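Side-chain contacts in pectate lyase (Paenibacillus sp. 0602, PDB 5GT5), which cleaves pectate by elimination and probably also partly methylated pectin, probably within the chain and with calcium as cofactor: residues Y218-Y221 against N222-S226; L231-E234 against D235-I239; Y7-T10 against G11-G15. The protein carries 1 engineered substitution. All coordinates share one frame; numbering follows the deposited sequence.

Contact 1: Y218-Y221 against N222-S226; sequences YPMY and NYLRS
Tyr218, the N-cap of helix 219-225, accepts from Asn222 N through Tyr218 O at 2.8 Å. The Tyr218 ring leads away from this turn and rests on Glu210 and Met211 of helix 203-212. Pro219 follows in the first turn, and Tyr223 N binds Pro219 O at 2.9 Å. Met220 O accepts from Leu224 N, also at 2.9 Å. The two side chains touch more loosely, with Met220 CG 4.2 Å from Leu224 CD1. Met220 N and Tyr221 N both donate to the carboxylate of Glu140, at the helix start.

Tyr221 carries the main side-chain contact. Its ring is anti to the backbone N (chi1 -179°) and runs alongside Arg225, both side chains pointing the same way. Arg225 CG lies over one ring face, 3.9 Å from the centroid of Tyr221, as a CH-pi contact shifted toward the rim. The bend at chi2 brings Arg225 CD to 3.6 Å from Tyr221 OH; the further bend at chi3 directs NE. The guanidinium is turned 76° against the ring, and the hydroxyl lies at its edge, without a hydrogen bond between them. Glu212 OE1 joins both, by a hydrogen bond from Tyr221 OH and a salt bridge to Arg225 NE, while Arg225 NH1 binds Leu231 O. The i to i+4 pairs Tyr221/Arg225 and Met220/Leu224 are those of a short alpha-helix, between strands 184-194 and 248-249 of the polysaccharide lyase 1 fold.

Contact 2: L231-E234 against D235-I239; sequences LSKE and DIIAI
Asp235 and Ser232 form a capping box at the start of helix 233-241. Ser232 is the N-cap residue. Its OG accepts from Asp235 N at 2.9 Å, and Asp235 OD2 in return accepts from Ser232 N at 3.0 Å. The second bond is nearly straight, with an N-H...O angle of 173°. The N-H does not lie in the carboxylate plane but meets OD2 from above it, 40° out of plane. Ser232 OG sits between its own backbone N and carbonyl carbon (chi1 70°), and this turns it to the first turn of the helix. The box thus gives acceptors to two backbone N-H groups at the helix start. The other oxygen, Asp235 OD1, forms a salt bridge with Arg303, so both carboxylate oxygens are held. The negative charge near the N-terminal end would probably be steadied by the helix dipole as well as by the arginine.

Leu231 supplies the apolar part. It lies just before the cap and crosses Asp235 at a slant, with Leu231 CD2 against Asp235 CB. Leu231 CB instead faces Ile236, at 3.8 Å from Ile236 CG1. Ile236 also packs on Tyr221 and Leu224 of helix 219-225, so this flank is shared between two helices.

Glu234 adds mainly backbone contact: Ala238 N binds Glu234 O at 3.0 Å. Beside it, Lys233 O takes Ile237 N, and the side chains of Lys233 and Ile237 lie side by side. From before the cap, Leu231 CD2 reaches Ile239 CD1 at 3.8 Å.

Contact 3: Y7-T10 against G11-G15; sequences YNLT and GFSQG
Leu9 reaches along the chain to Ser13, and this is the main side-chain meeting of the contact. Its two methyls meet different parts of the serine. Leu9 CD2 comes to 3.5 Å from the backbone oxygen Ser13 O, while Leu9 CD1 packs on Ser13 CB at 3.9 Å. The end of the leucine is thus laid against Ser13 in the turn that follows. Leu9 CG is anti to the backbone N (chi1 167°), which carries the branch point forward to the serine. Ser13 OG is 4.0 Å from Leu9 CD1, but its polar partner is Asn16.

Thr10 behaves differently. Its CB points away from the turn overall, and its OG1 takes Tyr288 OH, on strand 284-288, as partner. Thr10 OG1 is also near Gly11 N, but the angle is too poor for a hydrogen bond. Gly11 bends the chain with a positive phi of 88°. A beta turn of type I follows, closed by Gln14 N on Gly11 O at 2.9 Å. No hydrogen bond joins the two segments directly.

Outside partners tie the segments to the parallel beta-helix. Thr187 OG1, on strand 184-194, bonds to both Thr10 O and Ser13 N. Phe12 N binds Thr264 OG1 of strand 262-271, and Leu9 and Ser13 both touch Trp163 of strand 160-165.

How the contacts relate
All three contacts are local, and each is partly buried. Contacts 1 and 2 belong to successive helices that touch, and Leu224 O lies 3.1 Å from Leu231 N, a probable hydrogen bond between them. Contact 3 lies on the opposite side of the chain's centre, about 47 Å from contact 1 and 41 Å from contact 2, centre to centre. It joins no helices, but lies against strands through an N-terminal loop. The chemistry follows this. Helical backbone bonds dominate contacts 1 and 2, with a ring-arginine pair in one and a capping box in the other. Contact 3 has a leucine on a serine and its carbonyl, while side chains of the strands hold the backbone.

Contact 1: Y218-Y221 against N222-S226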
ATOM      1  N   TYR A 218     -36.832   1.348 -31.166  1.00 13.54           N
ATOM      2  CA  TYR A 218     -35.589   0.638 -30.838  1.00 10.31           C
ATOM      3  C   TYR A 218     -35.081  -0.084 -32.069  1.00 10.00           C
ATOM      4  O   TYR A 218     -35.372  -1.267 -32.272  1.00 10.55           O
ATOM      5  CB  TYR A 218     -35.854  -0.334 -29.680  1.00 10.90           C
ATOM      6  CG  TYR A 218     -36.466   0.352 -28.477  1.00 10.78           C
ATOM      7  CD1 TYR A 218     -35.662   0.954 -27.510  1.00 12.74           C
ATOM      8  CD2 TYR A 218     -37.847   0.402 -28.316  1.00 12.30           C
ATOM      9  CE1 TYR A 218     -36.227   1.597 -26.422  1.00 13.60           C
ATOM     10  CE2 TYR A 218     -38.412   1.041 -27.236  1.00 13.06           C
ATOM     11  CZ  TYR A 218     -37.602   1.634 -26.298  1.00 13.60           C
ATOM     12  OH  TYR A 218     -38.162   2.275 -25.206  1.00 17.61           O
ATOM     13  N   PRO A 219     -34.323   0.622 -32.915  1.00  9.83           N
ATOM     14  CA  PRO A 219     -33.975   0.062 -34.238  1.00  9.47           C
ATOM     15  C   PRO A 219     -33.212  -1.270 -34.218  1.00 10.19           C
ATOM     16  O   PRO A 219     -33.518  -2.150 -35.041  1.00 11.78           O
ATOM     17  CB  PRO A 219     -33.120   1.154 -34.876  1.00 10.69           C
ATOM     18  CG  PRO A 219     -33.443   2.413 -34.104  1.00 14.64           C
ATOM     19  CD  PRO A 219     -33.888   2.019 -32.739  1.00 11.95           C
ATOM     20  N   MET A 220     -32.255  -1.440 -33.305  1.00  7.97           N
ATOM     21  CA  MET A 220     -31.554  -2.715 -33.237  1.00  7.56           C
ATOM     22  C   MET A 220     -32.479  -3.849 -32.815  1.00  7.92           C
ATOM     23  O   MET A 220     -32.493  -4.897 -33.451  1.00  7.88           O
ATOM     24  CB  MET A 220     -30.373  -2.612 -32.266  1.00  8.68           C
ATOM     25  CG  MET A 220     -29.622  -3.924 -32.145  1.00  6.59           C
ATOM     26  SD  MET A 220     -28.258  -3.634 -31.021  1.00 12.39           S
ATOM     27  CE  MET A 220     -27.714  -5.294 -30.766  1.00 12.63           C
ATOM     28  N   TYR A 221     -33.212  -3.644 -31.726  1.00  6.59           N
ATOM     29  CA  TYR A 221     -34.176  -4.634 -31.281  1.00  6.16           C
ATOM     30  C   TYR A 221     -35.161  -4.978 -32.399  1.00  8.19           C
ATOM     31  O   TYR A 221     -35.429  -6.172 -32.696  1.00  7.36           O
ATOM     32  CB  TYR A 221     -34.909  -4.125 -30.031  1.00  7.52           C
ATOM     33  CG  TYR A 221     -35.908  -5.142 -29.524  1.00  5.99           C
ATOM     34  CD1 TYR A 221     -35.499  -6.228 -28.773  1.00  6.37           C
ATOM     35  CD2 TYR A 221     -37.268  -5.037 -29.846  1.00  8.07           C
ATOM     36  CE1 TYR A 221     -36.396  -7.194 -28.341  1.00  7.87           C
ATOM     37  CE2 TYR A 221     -38.175  -5.976 -29.398  1.00  7.72           C
ATOM     38  CZ  TYR A 221     -37.743  -7.047 -28.636  1.00  8.54           C
ATOM     39  OH  TYR A 221     -38.618  -8.019 -28.214  1.00  9.05           O
ATOM     40  N   ASN A 222     -35.665  -3.936 -33.056  1.00  7.10           N
ATOM     41  CA  ASN A 222     -36.600  -4.129 -34.169  1.00  7.76           C
ATOM     42  C   ASN A 222     -35.985  -4.969 -35.290  1.00 10.27           C
ATOM     43  O   ASN A 222     -36.592  -5.920 -35.791  1.00  8.93           O
ATOM     44  CB  ASN A 222     -37.078  -2.761 -34.679  1.00 10.49           C
ATOM     45  CG  ASN A 222     -38.242  -2.857 -35.647  1.00 15.09           C
ATOM     46  OD1 ASN A 222     -39.218  -3.571 -35.412  1.00 13.60           O
ATOM     47  ND2 ASN A 222     -38.133  -2.140 -36.759  1.00 34.17           N
ATOM     48  N   TYR A 223     -34.738  -4.682 -35.639  1.00 10.20           N
ATOM     49  CA  TYR A 223     -34.053  -5.453 -36.657  1.00  8.17           C
ATOM     50  C   TYR A 223     -33.892  -6.925 -36.254  1.00  8.70           C
ATOM     51  O   TYR A 223     -34.108  -7.830 -37.053  1.00  8.69           O
ATOM     52  CB  TYR A 223     -32.694  -4.825 -36.935  1.00  8.40           C
ATOM     53  CG  TYR A 223     -31.932  -5.539 -38.001  1.00  9.29           C
ATOM     54  CD1 TYR A 223     -32.311  -5.447 -39.333  1.00  8.65           C
ATOM     55  CD2 TYR A 223     -30.838  -6.347 -37.683  1.00  8.82           C
ATOM     56  CE1 TYR A 223     -31.597  -6.121 -40.320  1.00 10.19           C
ATOM     57  CE2 TYR A 223     -30.119  -7.029 -38.665  1.00 11.53           C
ATOM     58  CZ  TYR A 223     -30.524  -6.935 -39.969  1.00  9.49           C
ATOM     59  OH  TYR A 223     -29.810  -7.626 -40.939  1.00 13.17           O
ATOM     60  N   LEU A 224     -33.479  -7.163 -35.012  1.00  8.15           N
ATOM     61  CA  LEU A 224     -33.311  -8.528 -34.530  1.00  6.49           C
ATOM     62  C   LEU A 224     -34.609  -9.332 -34.586  1.00  8.55           C
ATOM     63  O   LEU A 224     -34.583 -10.534 -34.871  1.00  8.99           O
ATOM     64  CB  LEU A 224     -32.769  -8.526 -33.109  1.00  6.62           C
ATOM     65  CG  LEU A 224     -31.395  -7.890 -32.928  1.00  6.04           C
ATOM     66  CD1 LEU A 224     -31.115  -7.785 -31.421  1.00 10.63           C
ATOM     67  CD2 LEU A 224     -30.321  -8.736 -33.659  1.00  9.17           C
ATOM     68  N   ARG A 225     -35.733  -8.684 -34.272  1.00  8.76           N
ATOM     69  CA  ARG A 225     -37.058  -9.329 -34.326  1.00  7.08           C
ATOM     70  C   ARG A 225     -37.610  -9.465 -35.739  1.00 11.24           C
ATOM     71  O   ARG A 225     -38.540 -10.237 -35.971  1.00 11.36           O
ATOM     72  CB  ARG A 225     -38.054  -8.508 -33.503  1.00  7.47           C
ATOM     73  CG  ARG A 225     -37.782  -8.497 -31.995  1.00  8.12           C
ATOM     74  CD  ARG A 225     -38.228  -9.782 -31.296  1.00  9.44           C
ATOM     75  NE  ARG A 225     -39.709  -9.823 -31.275  1.00  8.39           N
ATOM     76  CZ  ARG A 225     -40.439 -10.623 -32.062  1.00 10.94           C
ATOM     77  NH1 ARG A 225     -39.868 -11.509 -32.883  1.00  9.59           N
ATOM     78  NH2 ARG A 225     -41.770 -10.553 -32.007  1.00 11.95           N
ATOM     79  N   SER A 226     -37.044  -8.696 -36.668  1.00  9.57           N
ATOM     80  CA  SER A 226     -37.563  -8.631 -38.034  1.00 10.22           C
ATOM     81  C   SER A 226     -37.221  -9.872 -38.836  1.00 10.02           C
ATOM     82  O   SER A 226     -36.438 -10.727 -38.425  1.00  9.97           O
ATOM     83  CB  SER A 226     -36.983  -7.417 -38.772  1.00 10.50           C
ATOM     84  OG  SER A 226     -35.684  -7.700 -39.280  1.00 10.00           O
TER

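Contact 2: L231-E234 against D235-I239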
ATOM      1  N   LEU A 231     -35.197 -13.519 -34.721  1.00  7.55           N
ATOM      2  CA  LEU A 231     -35.167 -13.847 -33.292  1.00  6.70           C
ATOM      3  C   LEU A 231     -36.498 -13.558 -32.647  1.00  9.30           C
ATOM      4  O   LEU A 231     -37.121 -12.531 -32.907  1.00  9.08           O
ATOM      5  CB  LEU A 231     -34.102 -13.009 -32.589  1.00  6.10           C
ATOM      6  CG  LEU A 231     -32.680 -13.492 -32.885  1.00  7.82           C
ATOM      7  CD1 LEU A 231     -31.663 -12.349 -32.602  1.00  9.74           C
ATOM      8  CD2 LEU A 231     -32.298 -14.743 -32.082  1.00  8.72           C
ATOM      9  N   SER A 232     -36.920 -14.453 -31.764  1.00  8.18           N
ATOM     10  CA  SER A 232     -38.122 -14.192 -30.979  1.00  9.18           C
ATOM     11  C   SER A 232     -37.805 -13.297 -29.768  1.00  7.44           C
ATOM     12  O   SER A 232     -36.653 -13.109 -29.375  1.00  9.19           O
ATOM     13  CB  SER A 232     -38.721 -15.516 -30.501  1.00 10.91           C
ATOM     14  OG  SER A 232     -37.879 -16.111 -29.525  1.00 10.30           O
ATOM     15  N   LYS A 233     -38.830 -12.717 -29.156  1.00  9.34           N
ATOM     16  CA  LYS A 233     -38.630 -11.986 -27.907  1.00  7.63           C
ATOM     17  C   LYS A 233     -37.980 -12.869 -26.853  1.00  8.61           C
ATOM     18  O   LYS A 233     -37.047 -12.443 -26.174  1.00  7.50           O
ATOM     19  CB  LYS A 233     -39.985 -11.449 -27.425  1.00 11.50           C
ATOM     20  CG  LYS A 233     -40.038 -10.863 -26.048  1.00 20.14           C
ATOM     21  CD  LYS A 233     -41.485 -10.462 -25.700  1.00 24.75           C
ATOM     22  CE  LYS A 233     -42.419 -11.674 -25.764  1.00 39.87           C
ATOM     23  NZ  LYS A 233     -43.847 -11.312 -26.058  1.00 47.62           N
ATOM     24  N   GLU A 234     -38.435 -14.107 -26.748  1.00  7.73           N
ATOM     25  CA  GLU A 234     -37.871 -15.065 -25.828  1.00 10.06           C
ATOM     26  C   GLU A 234     -36.400 -15.331 -26.140  1.00  9.27           C
ATOM     27  O   GLU A 234     -35.591 -15.393 -25.219  1.00  8.84           O
ATOM     28  CB  GLU A 234     -38.689 -16.360 -25.847  1.00 11.78           C
ATOM     29  CG  GLU A 234     -40.131 -16.164 -25.330  1.00 15.70           C
ATOM     30  CD  GLU A 234     -41.173 -15.618 -26.383  1.00 28.09           C
ATOM     31  OE1 GLU A 234     -40.874 -15.452 -27.612  1.00 14.87           O
ATOM     32  OE2 GLU A 234     -42.337 -15.379 -25.950  1.00 29.38           O
ATOM     33  N   ASP A 235     -36.048 -15.454 -27.420  1.00  8.39           N
ATOM     34  CA  ASP A 235     -34.654 -15.646 -27.820  1.00  6.73           C
ATOM     35  C   ASP A 235     -33.824 -14.489 -27.337  1.00  8.03           C
ATOM     36  O   ASP A 235     -32.720 -14.684 -26.811  1.00  7.93           O
ATOM     37  CB  ASP A 235     -34.523 -15.697 -29.340  1.00  7.02           C
ATOM     38  CG  ASP A 235     -35.014 -16.994 -29.955  1.00  9.67           C
ATOM     39  OD1 ASP A 235     -35.098 -18.054 -29.291  1.00  8.94           O
ATOM     40  OD2 ASP A 235     -35.305 -16.931 -31.171  1.00 10.89           O
ATOM     41  N   ILE A 236     -34.326 -13.273 -27.537  1.00  7.55           N
ATOM     42  CA  ILE A 236     -33.541 -12.087 -27.155  1.00  6.39           C
ATOM     43  C   ILE A 236     -33.380 -11.982 -25.637  1.00  8.61           C
ATOM     44  O   ILE A 236     -32.298 -11.667 -25.147  1.00  7.25           O
ATOM     45  CB  ILE A 236     -34.098 -10.821 -27.817  1.00  7.38           C
ATOM     46  CG1 ILE A 236     -33.994 -10.960 -29.357  1.00  7.69           C
ATOM     47  CG2 ILE A 236     -33.442  -9.531 -27.267  1.00  7.49           C
ATOM     48  CD1 ILE A 236     -34.722  -9.839 -30.085  1.00  8.33           C
ATOM     49  N   ILE A 237     -34.414 -12.315 -24.883  1.00  6.96           N
ATOM     50  CA  ILE A 237     -34.259 -12.361 -23.438  1.00  6.49           C
ATOM     51  C   ILE A 237     -33.198 -13.405 -23.033  1.00  6.08           C
ATOM     52  O   ILE A 237     -32.328 -13.118 -22.193  1.00  6.80           O
ATOM     53  CB  ILE A 237     -35.614 -12.690 -22.803  1.00  5.55           C
ATOM     54  CG1 ILE A 237     -36.535 -11.478 -22.916  1.00  8.67           C
ATOM     55  CG2 ILE A 237     -35.463 -13.131 -21.352  1.00  7.90           C
ATOM     56  CD1 ILE A 237     -37.996 -11.849 -22.662  1.00  9.21           C
ATOM     57  N   ALA A 238     -33.221 -14.588 -23.635  1.00  7.31           N
ATOM     58  CA  ALA A 238     -32.248 -15.624 -23.271  1.00  6.86           C
ATOM     59  C   ALA A 238     -30.817 -15.228 -23.615  1.00  8.57           C
ATOM     60  O   ALA A 238     -29.901 -15.460 -22.820  1.00  7.51           O
ATOM     61  CB  ALA A 238     -32.597 -16.953 -23.978  1.00  7.90           C
ATOM     62  N   ILE A 239     -30.627 -14.638 -24.797  1.00  6.57           N
ATOM     63  CA  ILE A 239     -29.287 -14.259 -25.244  1.00  6.63           C
ATOM     64  C   ILE A 239     -28.767 -13.061 -24.416  1.00  7.73           C
ATOM     65  O   ILE A 239     -27.570 -12.953 -24.110  1.00  9.11           O
ATOM     66  CB  ILE A 239     -29.257 -13.982 -26.774  1.00  7.27           C
ATOM     67  CG1 ILE A 239     -29.579 -15.276 -27.550  1.00  7.66           C
ATOM     68  CG2 ILE A 239     -27.930 -13.326 -27.183  1.00  6.03           C
ATOM     69  CD1 ILE A 239     -30.162 -15.035 -28.917  1.00  9.01           C
TER

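Contact 3: Y7-T10 against G11-G15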
ATOM      1  N   TYR A   7     -13.044 -18.530   5.600  1.00 10.21           N
ATOM      2  CA  TYR A   7     -13.442 -17.165   5.269  1.00  9.11           C
ATOM      3  C   TYR A   7     -12.391 -16.081   5.505  1.00  9.01           C
ATOM      4  O   TYR A   7     -12.658 -14.911   5.269  1.00  9.84           O
ATOM      5  CB  TYR A   7     -14.736 -16.796   6.012  1.00  8.57           C
ATOM      6  CG  TYR A   7     -15.850 -17.735   5.686  1.00  8.68           C
ATOM      7  CD1 TYR A   7     -16.109 -18.096   4.398  1.00  9.47           C
ATOM      8  CD2 TYR A   7     -16.631 -18.281   6.678  1.00  9.61           C
ATOM      9  CE1 TYR A   7     -17.116 -18.974   4.098  1.00 10.25           C
ATOM     10  CE2 TYR A   7     -17.665 -19.119   6.390  1.00 10.56           C
ATOM     11  CZ  TYR A   7     -17.916 -19.476   5.105  1.00 10.56           C
ATOM     12  OH  TYR A   7     -18.929 -20.305   4.784  1.00 14.36           O
ATOM     13  N   ASN A   8     -11.207 -16.488   5.910  1.00  8.94           N
ATOM     14  CA  ASN A   8     -10.120 -15.532   6.113  1.00 11.79           C
ATOM     15  C   ASN A   8      -9.811 -14.708   4.875  1.00  9.17           C
ATOM     16  O   ASN A   8      -9.886 -15.211   3.750  1.00  9.24           O
ATOM     17  CB  ASN A   8      -8.806 -16.225   6.503  1.00  9.05           C
ATOM     18  CG  ASN A   8      -8.805 -16.745   7.911  1.00 14.98           C
ATOM     19  OD1 ASN A   8      -9.791 -16.619   8.643  1.00 14.37           O
ATOM     20  ND2 ASN A   8      -7.728 -17.433   8.261  1.00 15.11           N
ATOM     21  N   LEU A   9      -9.420 -13.462   5.103  1.00  8.86           N
ATOM     22  CA  LEU A   9      -8.805 -12.651   4.057  1.00  8.78           C
ATOM     23  C   LEU A   9      -7.493 -13.299   3.618  1.00 10.09           C
ATOM     24  O   LEU A   9      -6.645 -13.627   4.456  1.00 12.16           O
ATOM     25  CB  LEU A   9      -8.546 -11.243   4.596  1.00  9.61           C
ATOM     26  CG  LEU A   9      -7.635 -10.345   3.754  1.00 10.31           C
ATOM     27  CD1 LEU A   9      -8.245 -10.062   2.369  1.00 11.20           C
ATOM     28  CD2 LEU A   9      -7.453  -9.035   4.503  1.00 10.14           C
ATOM     29  N   THR A  10      -7.348 -13.520   2.313  1.00  8.52           N
ATOM     30  CA  THR A  10      -6.091 -14.005   1.734  1.00  7.89           C
ATOM     31  C   THR A  10      -5.731 -13.161   0.518  1.00  7.61           C
ATOM     32  O   THR A  10      -6.498 -12.295   0.078  1.00  9.51           O
ATOM     33  CB  THR A  10      -6.212 -15.453   1.267  1.00  9.70           C
ATOM     34  OG1 THR A  10      -7.100 -15.484   0.140  1.00 10.19           O
ATOM     35  CG2 THR A  10      -6.792 -16.346   2.349  1.00 12.22           C
ATOM     36  N   GLY A  11      -4.548 -13.401  -0.019  1.00  7.01           N
ATOM     37  CA  GLY A  11      -4.206 -12.897  -1.351  1.00  9.33           C
ATOM     38  C   GLY A  11      -3.623 -11.508  -1.314  1.00  7.83           C
ATOM     39  O   GLY A  11      -3.101 -11.067  -0.268  1.00  8.40           O
ATOM     40  N   PHE A  12      -3.711 -10.770  -2.418  1.00  6.41           N
ATOM     41  CA  PHE A  12      -2.986  -9.504  -2.503  1.00  5.80           C
ATOM     42  C   PHE A  12      -3.507  -8.436  -1.553  1.00  5.64           C
ATOM     43  O   PHE A  12      -2.767  -7.512  -1.210  1.00  8.65           O
ATOM     44  CB  PHE A  12      -2.985  -8.964  -3.936  1.00  8.06           C
ATOM     45  CG  PHE A  12      -2.079  -9.736  -4.887  1.00  5.79           C
ATOM     46  CD1 PHE A  12      -0.696  -9.686  -4.770  1.00  9.25           C
ATOM     47  CD2 PHE A  12      -2.620 -10.515  -5.912  1.00  6.56           C
ATOM     48  CE1 PHE A  12       0.138 -10.396  -5.644  1.00  9.21           C
ATOM     49  CE2 PHE A  12      -1.797 -11.214  -6.800  1.00  7.52           C
ATOM     50  CZ  PHE A  12      -0.417 -11.145  -6.686  1.00  8.07           C
ATOM     51  N   SER A  13      -4.767  -8.560  -1.107  1.00  6.32           N
ATOM     52  CA  SER A  13      -5.272  -7.636  -0.098  1.00  7.00           C
ATOM     53  C   SER A  13      -4.856  -7.983   1.310  1.00  9.39           C
ATOM     54  O   SER A  13      -5.347  -7.365   2.254  1.00  7.66           O
ATOM     55  CB  SER A  13      -6.794  -7.509  -0.174  1.00  6.72           C
ATOM     56  OG  SER A  13      -7.256  -6.514   0.759  1.00  6.59           O
ATOM     57  N   GLN A  14      -3.945  -8.938   1.485  1.00  8.72           N
ATOM     58  CA  GLN A  14      -3.437  -9.216   2.832  1.00 11.07           C
ATOM     59  C   GLN A  14      -2.955  -7.917   3.493  1.00  7.37           C
ATOM     60  O   GLN A  14      -2.368  -7.046   2.838  1.00 11.80           O
ATOM     61  CB  GLN A  14      -2.262 -10.209   2.768  1.00 12.53           C
ATOM     62  CG  GLN A  14      -1.040  -9.690   2.007  1.00 13.54           C
ATOM     63  CD  GLN A  14       0.062 -10.724   1.943  1.00 13.43           C
ATOM     64  OE1 GLN A  14       0.074 -11.689   2.722  1.00 19.75           O
ATOM     65  NE2 GLN A  14       0.998 -10.529   1.026  1.00 18.10           N
ATOM     66  N   GLY A  15      -3.208  -7.787   4.794  1.00 13.54           N
ATOM     67  CA  GLY A  15      -2.765  -6.602   5.515  1.00 14.14           C
ATOM     68  C   GLY A  15      -3.818  -5.496   5.621  1.00 15.66           C
ATOM     69  O   GLY A  15      -3.647  -4.517   6.361  1.00 15.24           O
TER